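Local coordinates for contact-dependent inhibitor A (Enterobacter cloacae subsp. cloacae, PDB 4NTQ), which is a toxin delivered into target bacteria, apparently a ribosomal RNase, bound here by its immunity protein CdiI, at residues P191-G196 against I200-D205; Q166-N171 against N211-F216; L172-R177 against S228-I233. All blocks are in the same frame, centred on the assembly; numbering follows the deposited sequence.

Contact 1. Residues P191-G196 against I200-D205; sequences PVFYDG and ITPDID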
loop_
_atom_site.group_PDB
_atom_site.type_symbol
_atom_site.label_atom_id
_atom_site.label_comp_id
_atom_site.label_asym_id
_atom_site.label_seq_id
_atom_site.Cartn_x
_atom_site.Cartn_y
_atom_site.Cartn_z
ATOM N N PRO A 191 0.846 4.353 -10.604
ATOM C CA PRO A 191 0.195 3.264 -11.308
ATOM C C PRO A 191 0.873 1.970 -10.937
ATOM O O PRO A 191 1.827 1.945 -10.173
ATOM C CB PRO A 191 0.529 3.574 -12.757
ATOM C CG PRO A 191 1.936 4.068 -12.661
ATOM C CD PRO A 191 1.993 4.870 -11.371
ATOM N N VAL A 192 0.384 0.900 -11.531
ATOM C CA VAL A 192 0.913 -0.421 -11.325
ATOM C C VAL A 192 1.101 -0.994 -12.740
ATOM O O VAL A 192 0.275 -0.744 -13.617
ATOM C CB VAL A 192 -0.109 -1.225 -10.484
ATOM C CG1 VAL A 192 -0.245 -2.614 -10.969
ATOM C CG2 VAL A 192 0.240 -1.180 -9.006
ATOM N N PHE A 193 2.193 -1.723 -12.973
ATOM C CA PHE A 193 2.452 -2.309 -14.284
ATOM C C PHE A 193 2.343 -3.836 -14.272
ATOM O O PHE A 193 2.922 -4.507 -13.423
ATOM C CB PHE A 193 3.809 -1.841 -14.825
ATOM C CG PHE A 193 3.924 -0.340 -14.929
ATOM C CD1 PHE A 193 3.531 0.323 -16.082
ATOM C CD2 PHE A 193 4.394 0.408 -13.861
ATOM C CE1 PHE A 193 3.627 1.698 -16.175
ATOM C CE2 PHE A 193 4.489 1.788 -13.950
ATOM C CZ PHE A 193 4.106 2.432 -15.108
ATOM N N TYR A 194 1.599 -4.370 -15.237
ATOM C CA TYR A 194 1.168 -5.762 -15.213
ATOM C C TYR A 194 1.951 -6.658 -16.181
ATOM O O TYR A 194 2.201 -6.289 -17.327
ATOM C CB TYR A 194 -0.322 -5.822 -15.536
ATOM C CG TYR A 194 -0.974 -7.159 -15.311
ATOM C CD1 TYR A 194 -2.006 -7.585 -16.138
ATOM C CD2 TYR A 194 -0.575 -7.990 -14.276
ATOM C CE1 TYR A 194 -2.622 -8.797 -15.946
ATOM C CE2 TYR A 194 -1.195 -9.209 -14.064
ATOM C CZ TYR A 194 -2.215 -9.608 -14.910
ATOM O OH TYR A 194 -2.841 -10.815 -14.724
ATOM N N ASP A 195 2.318 -7.840 -15.695
ATOM C CA ASP A 195 3.113 -8.810 -16.435
ATOM C C ASP A 195 2.205 -9.668 -17.258
ATOM O O ASP A 195 2.635 -10.297 -18.213
ATOM C CB ASP A 195 3.807 -9.751 -15.445
ATOM C CG ASP A 195 5.189 -10.129 -15.890
ATOM O OD1 ASP A 195 5.653 -9.612 -16.925
ATOM O OD2 ASP A 195 5.832 -10.920 -15.188
ATOM N N GLY A 196 0.943 -9.713 -16.853
ATOM C CA GLY A 196 0.104 -10.837 -17.182
ATOM C C GLY A 196 0.170 -11.848 -16.049
ATOM O O GLY A 196 -0.606 -12.796 -16.018
ATOM N N ILE A 200 4.436 -4.500 -10.912
ATOM C CA ILE A 200 5.510 -3.698 -10.346
ATOM C C ILE A 200 5.110 -2.231 -10.291
ATOM O O ILE A 200 4.289 -1.776 -11.088
ATOM C CB ILE A 200 6.811 -3.829 -11.143
ATOM C CG1 ILE A 200 6.570 -3.551 -12.620
ATOM C CG2 ILE A 200 7.415 -5.206 -10.989
ATOM C CD1 ILE A 200 7.821 -3.650 -13.459
ATOM N N THR A 201 5.662 -1.513 -9.312
ATOM C CA THR A 201 5.605 -0.055 -9.251
ATOM C C THR A 201 6.990 0.382 -8.884
ATOM O O THR A 201 7.685 -0.337 -8.166
ATOM C CB THR A 201 4.707 0.497 -8.125
ATOM O OG1 THR A 201 5.186 0.040 -6.854
ATOM C CG2 THR A 201 3.300 0.069 -8.294
ATOM N N PRO A 202 7.401 1.563 -9.367
ATOM C CA PRO A 202 8.717 2.120 -9.054
ATOM C C PRO A 202 8.923 2.325 -7.567
ATOM O O PRO A 202 8.041 2.830 -6.867
ATOM C CB PRO A 202 8.706 3.476 -9.775
ATOM C CG PRO A 202 7.274 3.752 -10.077
ATOM C CD PRO A 202 6.667 2.414 -10.317
ATOM N N ASP A 203 10.095 1.921 -7.097
ATOM C CA ASP A 203 10.453 2.059 -5.698
ATOM C C ASP A 203 10.756 3.527 -5.463
ATOM O O ASP A 203 11.729 4.064 -5.999
ATOM C CB ASP A 203 11.665 1.173 -5.374
ATOM C CG ASP A 203 11.952 1.091 -3.896
ATOM O OD1 ASP A 203 12.999 0.523 -3.514
ATOM O OD2 ASP A 203 11.132 1.596 -3.111
ATOM N N ILE A 204 9.897 4.175 -4.683
ATOM C CA ILE A 204 10.029 5.597 -4.379
ATOM C C ILE A 204 10.750 5.816 -3.060
ATOM O O ILE A 204 10.922 6.952 -2.626
ATOM C CB ILE A 204 8.651 6.287 -4.266
ATOM C CG1 ILE A 204 7.880 5.739 -3.065
ATOM C CG2 ILE A 204 7.857 6.125 -5.556
ATOM C CD1 ILE A 204 6.569 6.425 -2.814
ATOM N N ASP A 205 11.178 4.718 -2.442
ATOM C CA ASP A 205 11.649 4.723 -1.058
ATOM C C ASP A 205 12.859 5.632 -0.808
ATOM O O ASP A 205 13.526 6.070 -1.747
ATOM C CB ASP A 205 11.932 3.290 -0.593
ATOM C CG ASP A 205 11.906 3.153 0.913
ATOM O OD1 ASP A 205 12.337 2.092 1.416
ATOM O OD2 ASP A 205 11.464 4.106 1.597
#
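Phe-193 and Ile-200 face each other as an antiparallel, hydrogen-bonded pair, each giving its N-H to the other's carbonyl. Phe-193 N lies 2.8 Å from Ile-200 O, and the bond is nearly straight (165° at the hydrogen). The return bond, Ile-200 N to Phe-193 O, measures 2.9 Å and bends slightly more, to 156°. The two side chains leave the same face of the sheet and run alongside each other at their roots, Phe-193 CB being 3.9 Å from Ile-200 CG1. With CG anti to the carbonyl carbon (chi1 -57°), the Phe-193 ring swings past the partner strand: Phe-193 CD2, at the ring edge, passes 3.5 Å from Ile-200 O, and Phe-193 CE2 reaches Pro-202 CD at 4.3 Å, again near the ring plane.

These strands, 192-194 and 199-202, form a beta hairpin inside a six-stranded antiparallel sheet whose strands follow one another in chain order. Val-192 and Thr-201 meet on the other face, where their methyls Val-192 CG2 and Thr-201 CG2 approach to 3.4 Å. Further out, Phe-76 of the CdiI chain packs on Val-192 and Phe-78 of the CdiI chain on Thr-201, whereas Phe-193 and Ile-200 are covered by Ala-169 of helix 164-170 and by Phe-174.

Further along the chain, Asp-203 OD2 accepts from Asp-205 N at 3.2 Å, an Asx turn in which the donor comes from above the carboxylate plane. The same oxygen is salt-bridged to Lys-214 NZ. Asp-205 OD2 accepts from Glu-31 N of the CdiI chain, although Asp-205 itself is poorly ordered.

Contact 2. Residues Q166-N171 against N211-F216; sequences QEAASN and NGWKMF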
loop_
_atom_site.group_PDB
_atom_site.type_symbol
_atom_site.label_atom_id
_atom_site.label_comp_id
_atom_site.label_asym_id
_atom_site.label_seq_id
_atom_site.Cartn_x
_atom_site.Cartn_y
_atom_site.Cartn_z
ATOM N N GLN A 166 7.194 3.693 -17.477
ATOM C CA GLN A 166 6.390 2.849 -18.356
ATOM C C GLN A 166 7.268 2.048 -19.301
ATOM O O GLN A 166 7.071 0.846 -19.475
ATOM C CB GLN A 166 5.432 3.682 -19.193
ATOM C CG GLN A 166 4.241 4.226 -18.462
ATOM C CD GLN A 166 3.123 4.585 -19.419
ATOM O OE1 GLN A 166 2.787 3.805 -20.311
ATOM N NE2 GLN A 166 2.553 5.775 -19.254
ATOM N N GLU A 167 8.226 2.730 -19.918
ATOM C CA GLU A 167 9.101 2.100 -20.895
ATOM C C GLU A 167 10.058 1.162 -20.183
ATOM O O GLU A 167 10.404 0.100 -20.706
ATOM C CB GLU A 167 9.862 3.155 -21.702
ATOM C CG GLU A 167 8.964 4.004 -22.579
ATOM C CD GLU A 167 9.681 5.203 -23.179
ATOM O OE1 GLU A 167 10.604 5.736 -22.525
ATOM O OE2 GLU A 167 9.318 5.614 -24.303
ATOM N N ALA A 168 10.473 1.563 -18.982
ATOM C CA ALA A 168 11.315 0.725 -18.139
ATOM C C ALA A 168 10.599 -0.569 -17.800
ATOM O O ALA A 168 11.169 -1.650 -17.912
ATOM C CB ALA A 168 11.683 1.461 -16.868
ATOM N N ALA A 169 9.343 -0.442 -17.379
ATOM C CA ALA A 169 8.516 -1.596 -17.030
ATOM C C ALA A 169 8.150 -2.427 -18.266
ATOM O O ALA A 169 8.081 -3.655 -18.210
ATOM C CB ALA A 169 7.258 -1.146 -16.282
ATOM N N SER A 170 7.914 -1.753 -19.379
ATOM C CA SER A 170 7.635 -2.440 -20.634
ATOM C C SER A 170 8.818 -3.308 -21.053
ATOM O O SER A 170 8.644 -4.451 -21.473
ATOM C CB SER A 170 7.321 -1.435 -21.738
ATOM O OG SER A 170 6.771 -2.083 -22.866
ATOM N N ASN A 171 10.024 -2.761 -20.929
ATOM C CA ASN A 171 11.236 -3.504 -21.253
ATOM C C ASN A 171 11.442 -4.708 -20.342
ATOM O O ASN A 171 12.216 -5.606 -20.655
ATOM C CB ASN A 171 12.458 -2.587 -21.203
ATOM C CG ASN A 171 12.534 -1.656 -22.398
ATOM O OD1 ASN A 171 12.219 -2.044 -23.527
ATOM N ND2 ASN A 171 12.950 -0.418 -22.154
ATOM N N ASN A 211 16.569 3.547 -9.084
ATOM C CA ASN A 211 15.472 3.130 -9.946
ATOM C C ASN A 211 15.111 1.655 -9.785
ATOM O O ASN A 211 15.227 0.873 -10.728
ATOM C CB ASN A 211 15.792 3.455 -11.403
ATOM N N GLY A 212 14.682 1.285 -8.580
ATOM C CA GLY A 212 14.270 -0.076 -8.291
ATOM C C GLY A 212 12.763 -0.265 -8.331
ATOM O O GLY A 212 12.030 0.651 -8.685
ATOM N N TRP A 213 12.293 -1.451 -7.952
ATOM C CA TRP A 213 10.870 -1.767 -8.049
ATOM C C TRP A 213 10.339 -2.474 -6.807
ATOM O O TRP A 213 11.074 -3.180 -6.123
ATOM C CB TRP A 213 10.618 -2.683 -9.248
ATOM C CG TRP A 213 10.981 -2.108 -10.586
ATOM C CD1 TRP A 213 12.135 -2.320 -11.285
ATOM C CD2 TRP A 213 10.171 -1.251 -11.401
ATOM N NE1 TRP A 213 12.097 -1.637 -12.475
ATOM C CE2 TRP A 213 10.901 -0.977 -12.573
ATOM C CE3 TRP A 213 8.898 -0.690 -11.253
ATOM C CZ2 TRP A 213 10.403 -0.160 -13.593
ATOM C CZ3 TRP A 213 8.407 0.118 -12.259
ATOM C CH2 TRP A 213 9.156 0.373 -13.418
ATOM N N LYS A 214 9.057 -2.283 -6.519
ATOM C CA LYS A 214 8.362 -3.137 -5.560
ATOM C C LYS A 214 7.466 -4.028 -6.400
ATOM O O LYS A 214 6.883 -3.560 -7.374
ATOM C CB LYS A 214 7.531 -2.304 -4.582
ATOM C CG LYS A 214 8.341 -1.241 -3.850
ATOM C CD LYS A 214 8.533 -1.595 -2.391
ATOM C CE LYS A 214 9.396 -0.561 -1.657
ATOM N NZ LYS A 214 10.827 -0.991 -1.536
HETATM N N MSE A 215 7.368 -5.308 -6.050
HETATM C CA MSE A 215 6.565 -6.232 -6.844
HETATM C C MSE A 215 5.436 -6.820 -6.026
HETATM O O MSE A 215 5.605 -7.093 -4.844
HETATM C CB MSE A 215 7.436 -7.346 -7.412
HETATM C CG MSE A 215 6.687 -8.381 -8.239
HETATM SE SE MSE A 215 7.904 -9.718 -8.980
HETATM C CE MSE A 215 9.213 -8.486 -9.754
ATOM N N PHE A 216 4.280 -7.008 -6.653
ATOM C CA PHE A 216 3.149 -7.642 -5.991
ATOM C C PHE A 216 2.673 -8.845 -6.803
ATOM O O PHE A 216 2.677 -8.813 -8.034
ATOM C CB PHE A 216 2.007 -6.645 -5.804
ATOM C CG PHE A 216 2.389 -5.429 -5.010
ATOM C CD1 PHE A 216 2.086 -5.340 -3.664
ATOM C CD2 PHE A 216 3.055 -4.375 -5.609
ATOM C CE1 PHE A 216 2.437 -4.219 -2.928
ATOM C CE2 PHE A 216 3.401 -3.245 -4.883
ATOM C CZ PHE A 216 3.089 -3.169 -3.541
#
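Trp-213 points its side chain from strand 213-216 toward helix 164-170 and touches Ala-168 and Ala-169 with the far end of its indole. Starting at CB, the chain sets CG anti to the carbonyl carbon (chi1 -61°), which carries the long axis of the ring system off the strand and toward the helix. On one side of the six-membered ring, Trp-213 CE3 lies beside the neighbouring strand, 3.2 Å from Thr-201 C, a close fit against backbone atoms. On its far side the ring reaches the helix. Trp-213 CZ2 lies 3.9 Å from Ala-168 CB, which sits at the ring edge, in its plane; Trp-213 CH2 lies 3.8 Å from Ala-169 CB, which approaches obliquely.

The arrangement is that of a short helix laid against one face of an antiparallel sheet. The alanines bring only a methyl each, and the indole covers most of the distance: Ala-169 CA and Trp-213 CA are 9.3 Å apart. Even the helix backbone comes near, with Ala-169 N 3.9 Å from Trp-213 CZ2. The side-chain contacts are apolar.

Leu-172 and Leu-230 pack on the indole as well, and Ile-200 touches both Trp-213 and Ala-169. The next residue along the strand, Lys-214, is turned to the other face, where its NZ is hydrogen-bonded to Thr-225 OG1.

Contact 3. Residues L172-R177 against S228-I233; sequences LGFDRR and SGLNRI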
loop_
_atom_site.group_PDB
_atom_site.type_symbol
_atom_site.label_atom_id
_atom_site.label_comp_id
_atom_site.label_asym_id
_atom_site.label_seq_id
_atom_site.Cartn_x
_atom_site.Cartn_y
_atom_site.Cartn_z
ATOM N N LEU A 172 10.745 -4.714 -19.212
ATOM C CA LEU A 172 10.807 -5.824 -18.277
ATOM C C LEU A 172 9.710 -6.849 -18.555
ATOM O O LEU A 172 9.702 -7.932 -17.975
ATOM C CB LEU A 172 10.715 -5.298 -16.849
ATOM C CG LEU A 172 12.020 -4.624 -16.460
ATOM C CD1 LEU A 172 11.942 -3.971 -15.086
ATOM C CD2 LEU A 172 13.130 -5.662 -16.522
ATOM N N GLY A 173 8.796 -6.500 -19.458
ATOM C CA GLY A 173 7.723 -7.393 -19.857
ATOM C C GLY A 173 6.367 -6.916 -19.379
ATOM O O GLY A 173 5.325 -7.375 -19.847
ATOM N N PHE A 174 6.390 -5.976 -18.442
ATOM C CA PHE A 174 5.179 -5.475 -17.814
ATOM C C PHE A 174 4.511 -4.413 -18.688
ATOM O O PHE A 174 4.573 -3.220 -18.402
ATOM C CB PHE A 174 5.509 -4.941 -16.424
ATOM C CG PHE A 174 6.008 -5.999 -15.474
ATOM C CD1 PHE A 174 5.174 -6.520 -14.494
ATOM C CD2 PHE A 174 7.304 -6.482 -15.565
ATOM C CE1 PHE A 174 5.631 -7.496 -13.615
ATOM C CE2 PHE A 174 7.763 -7.459 -14.697
ATOM C CZ PHE A 174 6.923 -7.968 -13.722
ATOM N N ASP A 175 3.861 -4.880 -19.751
ATOM C CA ASP A 175 3.311 -4.034 -20.809
ATOM C C ASP A 175 2.103 -3.203 -20.414
ATOM O O ASP A 175 1.898 -2.108 -20.938
ATOM C CB ASP A 175 2.904 -4.905 -21.998
ATOM C CG ASP A 175 4.087 -5.535 -22.689
ATOM O OD1 ASP A 175 5.186 -4.945 -22.632
ATOM O OD2 ASP A 175 3.918 -6.614 -23.296
ATOM N N ARG A 176 1.290 -3.738 -19.513
ATOM C CA ARG A 176 -0.011 -3.154 -19.236
ATOM C C ARG A 176 0.036 -2.186 -18.059
ATOM O O ARG A 176 0.045 -2.596 -16.900
ATOM C CB ARG A 176 -1.054 -4.261 -19.007
ATOM C CG ARG A 176 -2.488 -3.779 -18.805
ATOM C CD ARG A 176 -2.880 -2.745 -19.850
ATOM N NE ARG A 176 -2.802 -3.268 -21.212
ATOM C CZ ARG A 176 -2.964 -2.534 -22.312
ATOM N NH1 ARG A 176 -3.214 -1.234 -22.220
ATOM N NH2 ARG A 176 -2.876 -3.099 -23.508
ATOM N N ARG A 177 0.078 -0.893 -18.359
ATOM C CA ARG A 177 -0.018 0.105 -17.311
ATOM C C ARG A 177 -1.428 0.085 -16.757
ATOM O O ARG A 177 -2.388 0.305 -17.486
ATOM C CB ARG A 177 0.283 1.500 -17.848
ATOM C CG ARG A 177 -0.049 2.594 -16.839
ATOM C CD ARG A 177 0.228 3.988 -17.379
ATOM N NE ARG A 177 0.135 5.002 -16.329
ATOM C CZ ARG A 177 -0.951 5.728 -16.079
ATOM N NH1 ARG A 177 -2.049 5.557 -16.809
ATOM N NH2 ARG A 177 -0.937 6.627 -15.097
ATOM N N SER A 228 16.966 -2.845 -10.543
ATOM C CA SER A 228 16.519 -2.380 -11.857
ATOM C C SER A 228 16.401 -3.512 -12.885
ATOM O O SER A 228 15.886 -3.308 -13.987
ATOM C CB SER A 228 17.410 -1.243 -12.384
ATOM O OG SER A 228 18.731 -1.681 -12.640
ATOM N N GLY A 229 16.873 -4.700 -12.516
ATOM C CA GLY A 229 16.808 -5.854 -13.392
ATOM C C GLY A 229 15.945 -6.945 -12.804
ATOM O O GLY A 229 15.977 -8.081 -13.262
ATOM N N LEU A 230 15.175 -6.581 -11.786
ATOM C CA LEU A 230 14.286 -7.495 -11.065
ATOM C C LEU A 230 14.988 -8.651 -10.361
ATOM O O LEU A 230 14.499 -9.776 -10.377
ATOM C CB LEU A 230 13.146 -8.008 -11.954
ATOM C CG LEU A 230 12.181 -6.908 -12.392
ATOM C CD1 LEU A 230 10.944 -7.498 -13.046
ATOM C CD2 LEU A 230 11.805 -6.021 -11.214
ATOM N N ASN A 231 16.127 -8.359 -9.743
ATOM C CA ASN A 231 16.705 -9.256 -8.759
ATOM C C ASN A 231 16.278 -8.812 -7.362
ATOM O O ASN A 231 16.541 -7.675 -6.956
ATOM C CB ASN A 231 18.229 -9.279 -8.847
ATOM C CG ASN A 231 18.729 -9.620 -10.222
ATOM O OD1 ASN A 231 18.478 -10.710 -10.743
ATOM N ND2 ASN A 231 19.464 -8.691 -10.820
ATOM N N ARG A 232 15.604 -9.712 -6.652
ATOM C CA ARG A 232 15.110 -9.459 -5.310
ATOM C C ARG A 232 16.224 -8.987 -4.402
ATOM O O ARG A 232 17.302 -9.576 -4.366
ATOM C CB ARG A 232 14.503 -10.740 -4.732
ATOM C CG ARG A 232 13.558 -10.517 -3.576
ATOM C CD ARG A 232 13.148 -11.840 -2.948
ATOM N NE ARG A 232 12.077 -11.660 -1.982
ATOM C CZ ARG A 232 12.267 -11.246 -0.734
ATOM N NH1 ARG A 232 13.485 -10.972 -0.304
ATOM N NH2 ARG A 232 11.235 -11.100 0.082
ATOM N N ILE A 233 15.955 -7.924 -3.659
ATOM C CA ILE A 233 16.953 -7.349 -2.773
ATOM C C ILE A 233 16.592 -7.695 -1.350
ATOM O O ILE A 233 17.423 -8.163 -0.588
ATOM C CB ILE A 233 16.978 -5.817 -2.894
ATOM C CG1 ILE A 233 17.431 -5.394 -4.289
ATOM C CG2 ILE A 233 17.866 -5.213 -1.820
ATOM C CD1 ILE A 233 18.813 -5.866 -4.647
#
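Leu-172 and Leu-230 both hold CG anti to the carbonyl carbon (chi1 -73° and -65°), and from there the two side chains extend toward each other and meet tip to tip. Leu-172 CD1 stands 4.0 Å from Leu-230 CG and grazes Ser-228 O at 4.1 Å. Leu-230 also sends a methyl to the ring of Phe-174. The nearest ring atom, Phe-174 CE2, is 3.6 Å from Leu-230 CD1, and Phe-174 CZ follows at 4.1 Å from Leu-230 CD1. That methyl approaches obliquely. Leu-230 thus meets Leu-172 with CG and Phe-174 with CD1, the Phe-174 and Leu-230 side chains coming from opposite directions.

Backbone turns put these groups in place. Leu-230 has positive phi (62°), and the loop around it is gripped by Asp-227, whose OD2 accepts from both Gly-229 N and Asn-231 N. Across the contact, Gly-173 leaves the helix with positive phi, and Phe-174 N bonds back to Ala-169 O. Phe-174 is itself the centre of an inverse gamma turn, its Asp-175 N to Gly-173 O bond being weak. The Phe-174 ring also touches Asn-198 and Asp-195.

Immediately afterwards Asp-175 and Arg-176 both face Tyr-194 in a classic beta bulge, where the chain enters its first strand. The helix end preceding it, with its positive-phi glycine and two bonds back into the last turn, is a Schellman motif, with Leu-230, from the loop before strand 232-234, packed on the residues flanking its glycine.

Overall arrangement
Contacts 2 and 3, with the Phe-193 and Ile-200 side of contact 1, share an apolar layer between helix 164-170, the loop after it and one face of the antiparallel sheet. Contacts 2 and 3 have centres about 4 Å apart, contacts 1 and 2 about 5 Å, and contacts 1 and 3 about 8 Å. The hairpin of contact 1 is flanked by the others' strands: Thr-201 O takes Lys-214 N at 2.9 Å on one side, and Tyr-194 N reaches Arg-176 O at 2.9 Å on the other. Within the layer, Ile-200 CD1 of contact 1 lies 3.6 Å from Phe-174 CD2 of contact 3. Lys-214 of contact 2 packs on Glu-30 of the CdiI chain.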